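Local coordinates for protein endoglucanase CEL5A (PDB 4AFD) that binds beta-glucan chains such as cellotetraose through a noncatalytic carbohydrate-binding module, probably holding the cellulase to plant cell-wall polysaccharide, at residues 59-64 against 74-79. Sequence-based numbering, arbitrary orientation.
Sequences LIFARW and AQISPY. With BGC (beta-D-glucopyranose), chain B; BGC (beta-D-glucopyranose), chain C.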
loop_
_atom_site.group_PDB
_atom_site.type_symbol
_atom_site.label_atom_id
_atom_site.label_comp_id
_atom_site.label_asym_id
_atom_site.label_seq_id
_atom_site.Cartn_x
_atom_site.Cartn_y
_atom_site.Cartn_z
ATOM N N LEU A 59 -2.372 -3.746 -0.358
ATOM C CA LEU A 59 -1.556 -2.612 -0.841
ATOM C C LEU A 59 -1.808 -2.492 -2.289
ATOM O O LEU A 59 -1.864 -3.504 -3.037
ATOM C CB LEU A 59 -0.063 -2.914 -0.554
ATOM C CG LEU A 59 0.926 -1.879 -1.068
ATOM C CD1 LEU A 59 0.799 -0.538 -0.356
ATOM C CD2 LEU A 59 2.313 -2.404 -0.885
ATOM N N ILE A 60 -2.052 -1.296 -2.802
ATOM C CA ILE A 60 -2.333 -1.011 -4.251
ATOM C C ILE A 60 -1.186 -0.197 -4.744
ATOM O O ILE A 60 -0.866 0.901 -4.194
ATOM C CB ILE A 60 -3.620 -0.216 -4.437
ATOM C CG1 ILE A 60 -4.894 -0.672 -3.623
ATOM C CG2 ILE A 60 -3.860 0.039 -5.941
ATOM C CD1 ILE A 60 -5.136 -2.029 -4.005
ATOM N N PHE A 61 -0.557 -0.586 -5.867
ATOM C CA PHE A 61 0.262 0.276 -6.706
ATOM C C PHE A 61 -0.463 0.500 -7.999
ATOM O O PHE A 61 -0.834 -0.589 -8.598
ATOM C CB PHE A 61 1.655 -0.346 -6.985
ATOM C CG PHE A 61 2.709 -0.007 -5.924
ATOM C CD1 PHE A 61 2.448 -0.106 -4.521
ATOM C CD2 PHE A 61 3.938 0.434 -6.321
ATOM C CE1 PHE A 61 3.460 0.227 -3.630
ATOM C CE2 PHE A 61 4.994 0.682 -5.376
ATOM C CZ PHE A 61 4.649 0.625 -4.044
ATOM N N ALA A 62 -0.756 1.695 -8.482
ATOM C CA ALA A 62 -1.590 1.861 -9.662
ATOM C C ALA A 62 -0.960 2.841 -10.596
ATOM O O ALA A 62 -0.268 3.842 -10.183
ATOM C CB ALA A 62 -3.024 2.211 -9.300
ATOM N N ARG A 63 -1.191 2.641 -11.900
ATOM C CA ARG A 63 -0.876 3.595 -12.987
ATOM C C ARG A 63 -2.140 3.857 -13.706
ATOM O O ARG A 63 -2.818 2.871 -14.137
ATOM C CB ARG A 63 0.152 2.996 -13.912
ATOM C CG ARG A 63 0.551 3.939 -15.058
ATOM C CD ARG A 63 1.514 3.299 -16.035
ATOM N NE ARG A 63 0.808 2.244 -16.827
ATOM C CZ ARG A 63 1.461 1.382 -17.597
ATOM N NH1 ARG A 63 2.768 1.241 -17.569
ATOM N NH2 ARG A 63 0.750 0.549 -18.342
ATOM N N TRP A 64 -2.587 5.077 -13.879
ATOM C CA TRP A 64 -3.816 5.345 -14.671
ATOM C C TRP A 64 -3.547 5.150 -16.135
ATOM O O TRP A 64 -2.448 5.320 -16.594
ATOM C CB TRP A 64 -4.321 6.799 -14.359
ATOM C CG TRP A 64 -4.312 7.121 -12.886
ATOM C CD1 TRP A 64 -3.881 8.331 -12.306
ATOM C CD2 TRP A 64 -4.834 6.345 -11.795
ATOM N NE1 TRP A 64 -4.095 8.268 -10.956
ATOM C CE2 TRP A 64 -4.636 7.122 -10.571
ATOM C CE3 TRP A 64 -5.390 5.057 -11.658
ATOM C CZ2 TRP A 64 -4.976 6.606 -9.309
ATOM C CZ3 TRP A 64 -5.764 4.630 -10.310
ATOM C CH2 TRP A 64 -5.551 5.378 -9.214
ATOM N N ALA A 74 -2.357 -2.887 -9.350
ATOM C CA ALA A 74 -1.572 -4.003 -8.693
ATOM C C ALA A 74 -2.133 -4.117 -7.258
ATOM O O ALA A 74 -1.629 -3.349 -6.372
ATOM C CB ALA A 74 -0.163 -3.751 -8.814
ATOM N N GLN A 75 -3.137 -4.848 -7.010
ATOM C CA GLN A 75 -3.649 -5.084 -5.701
ATOM C C GLN A 75 -2.961 -6.300 -5.120
ATOM O O GLN A 75 -3.127 -7.430 -5.687
ATOM C CB GLN A 75 -5.110 -5.311 -5.822
ATOM C CG GLN A 75 -5.871 -5.479 -4.584
ATOM C CD GLN A 75 -7.307 -5.432 -4.829
ATOM O OE1 GLN A 75 -7.896 -4.599 -5.487
ATOM N NE2 GLN A 75 -7.956 -6.397 -4.197
ATOM N N ILE A 76 -2.242 -6.112 -4.029
ATOM C CA ILE A 76 -1.302 -7.024 -3.486
ATOM C C ILE A 76 -1.849 -7.437 -2.057
ATOM O O ILE A 76 -2.001 -6.550 -1.224
ATOM C CB ILE A 76 0.021 -6.191 -3.506
ATOM C CG1 ILE A 76 0.330 -5.641 -4.922
ATOM C CG2 ILE A 76 1.184 -7.007 -2.954
ATOM C CD1 ILE A 76 1.248 -4.413 -4.993
ATOM N N SER A 77 -2.006 -8.721 -1.781
ATOM C CA SER A 77 -2.080 -9.239 -0.433
ATOM C C SER A 77 -0.728 -9.185 0.249
ATOM O O SER A 77 0.277 -9.209 -0.415
ATOM C CB SER A 77 -2.489 -10.689 -0.543
ATOM O OG SER A 77 -3.754 -10.700 -1.125
ATOM N N PRO A 78 -0.688 -9.278 1.613
ATOM C CA PRO A 78 0.650 -9.271 2.239
ATOM C C PRO A 78 1.559 -10.389 1.720
ATOM O O PRO A 78 1.077 -11.523 1.500
ATOM C CB PRO A 78 0.289 -9.551 3.698
ATOM C CG PRO A 78 -1.123 -8.912 3.835
ATOM C CD PRO A 78 -1.785 -9.207 2.529
ATOM N N TYR A 79 2.823 -10.146 1.595
ATOM C CA TYR A 79 3.774 -11.217 1.369
ATOM C C TYR A 79 3.562 -12.193 2.541
ATOM O O TYR A 79 3.544 -13.472 2.294
ATOM C CB TYR A 79 5.169 -10.658 1.343
ATOM C CG TYR A 79 6.213 -11.719 0.986
ATOM C CD1 TYR A 79 6.077 -12.457 -0.174
ATOM C CD2 TYR A 79 7.355 -11.818 1.748
ATOM C CE1 TYR A 79 7.134 -13.405 -0.524
ATOM C CE2 TYR A 79 8.431 -12.726 1.448
ATOM C CZ TYR A 79 8.246 -13.478 0.349
ATOM O OH TYR A 79 9.334 -14.399 0.165
HETATM C C2 BGC B . -8.425 7.724 -9.794
HETATM C C3 BGC B . -8.388 9.014 -10.647
HETATM C C4 BGC B . -7.872 8.632 -12.048
HETATM C C5 BGC B . -8.981 7.643 -12.616
HETATM C C6 BGC B . -8.877 7.179 -14.125
HETATM C C1 BGC B . -9.298 6.631 -10.528
HETATM O O2 BGC B . -9.022 8.054 -8.560
HETATM O O3 BGC B . -7.486 9.937 -10.124
HETATM O O4 BGC B . -7.786 9.777 -12.864
HETATM O O5 BGC B . -8.847 6.455 -11.873
HETATM O O6 BGC B . -7.831 7.872 -14.769
HETATM C C2 BGC C . -13.139 -8.104 -5.452
HETATM C C3 BGC C . -12.276 -6.806 -5.231
HETATM C C4 BGC C . -12.730 -5.816 -6.397
HETATM C C5 BGC C . -14.325 -5.510 -6.240
HETATM C C6 BGC C . -14.922 -4.940 -7.552
HETATM C C1 BGC C . -14.588 -7.639 -5.042
HETATM O O1 BGC C . -15.458 -8.757 -5.054
HETATM O O2 BGC C . -12.652 -9.107 -4.581
HETATM O O3 BGC C . -10.856 -7.051 -5.181
HETATM O O4 BGC C . -12.066 -4.585 -6.384
HETATM O O5 BGC C . -15.138 -6.695 -6.001
HETATM O O6 BGC C . -15.971 -4.052 -7.192
#
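Leu59 and Phe61 pair with Ile76 and Ala74 through four backbone hydrogen bonds, two to each antiparallel pair. Leu59 N gives the straightest, to Ile76 O at 3.0 Å (171° at the hydrogen). Ile60 and Gln75 form the non-hydrogen-bonded pair between them. There, Ile60 CA makes a CA-H...O contact of 3.2 Å with Ala74 O.

Apolar contacts differ on the two faces of this hairpin. Leu59, Phe61, Ala74 and Ile76 share one face, with Phe61 CB 4.3 Å from Ala74 CB. Leu59 and Ile76 both touch Phe88 of strand 85-89, and Phe61 meets Phe102 edge-to-face. On the other face Ile60 and Gln75 lie side by side, Ile60 CD1 3.6 Å from Gln75 CG.

Trp64 and Gln75 both touch the glycan; Trp73 of the same hairpin also lines the pocket. Gln75 CG is anti to the backbone N (chi1 -176°) and the chain runs on extended, carrying NE2 to O3 of the chain C glucose at 3.1 Å. Gln75 OE1 accepts a hydrogen bond from Trp73 NE1, which helps fix the amide's rotation. Trp64 lays one indole face against the chain B glucose, CZ2 3.7 Å from sugar C2. With an alanine in place of Trp64, that glucose would probably lose this indole face to lie against. The chemistry implies a buried apolar side behind a sugar-binding side, which combines stacking on an indole face with a directed hydrogen bond from a side-chain amide.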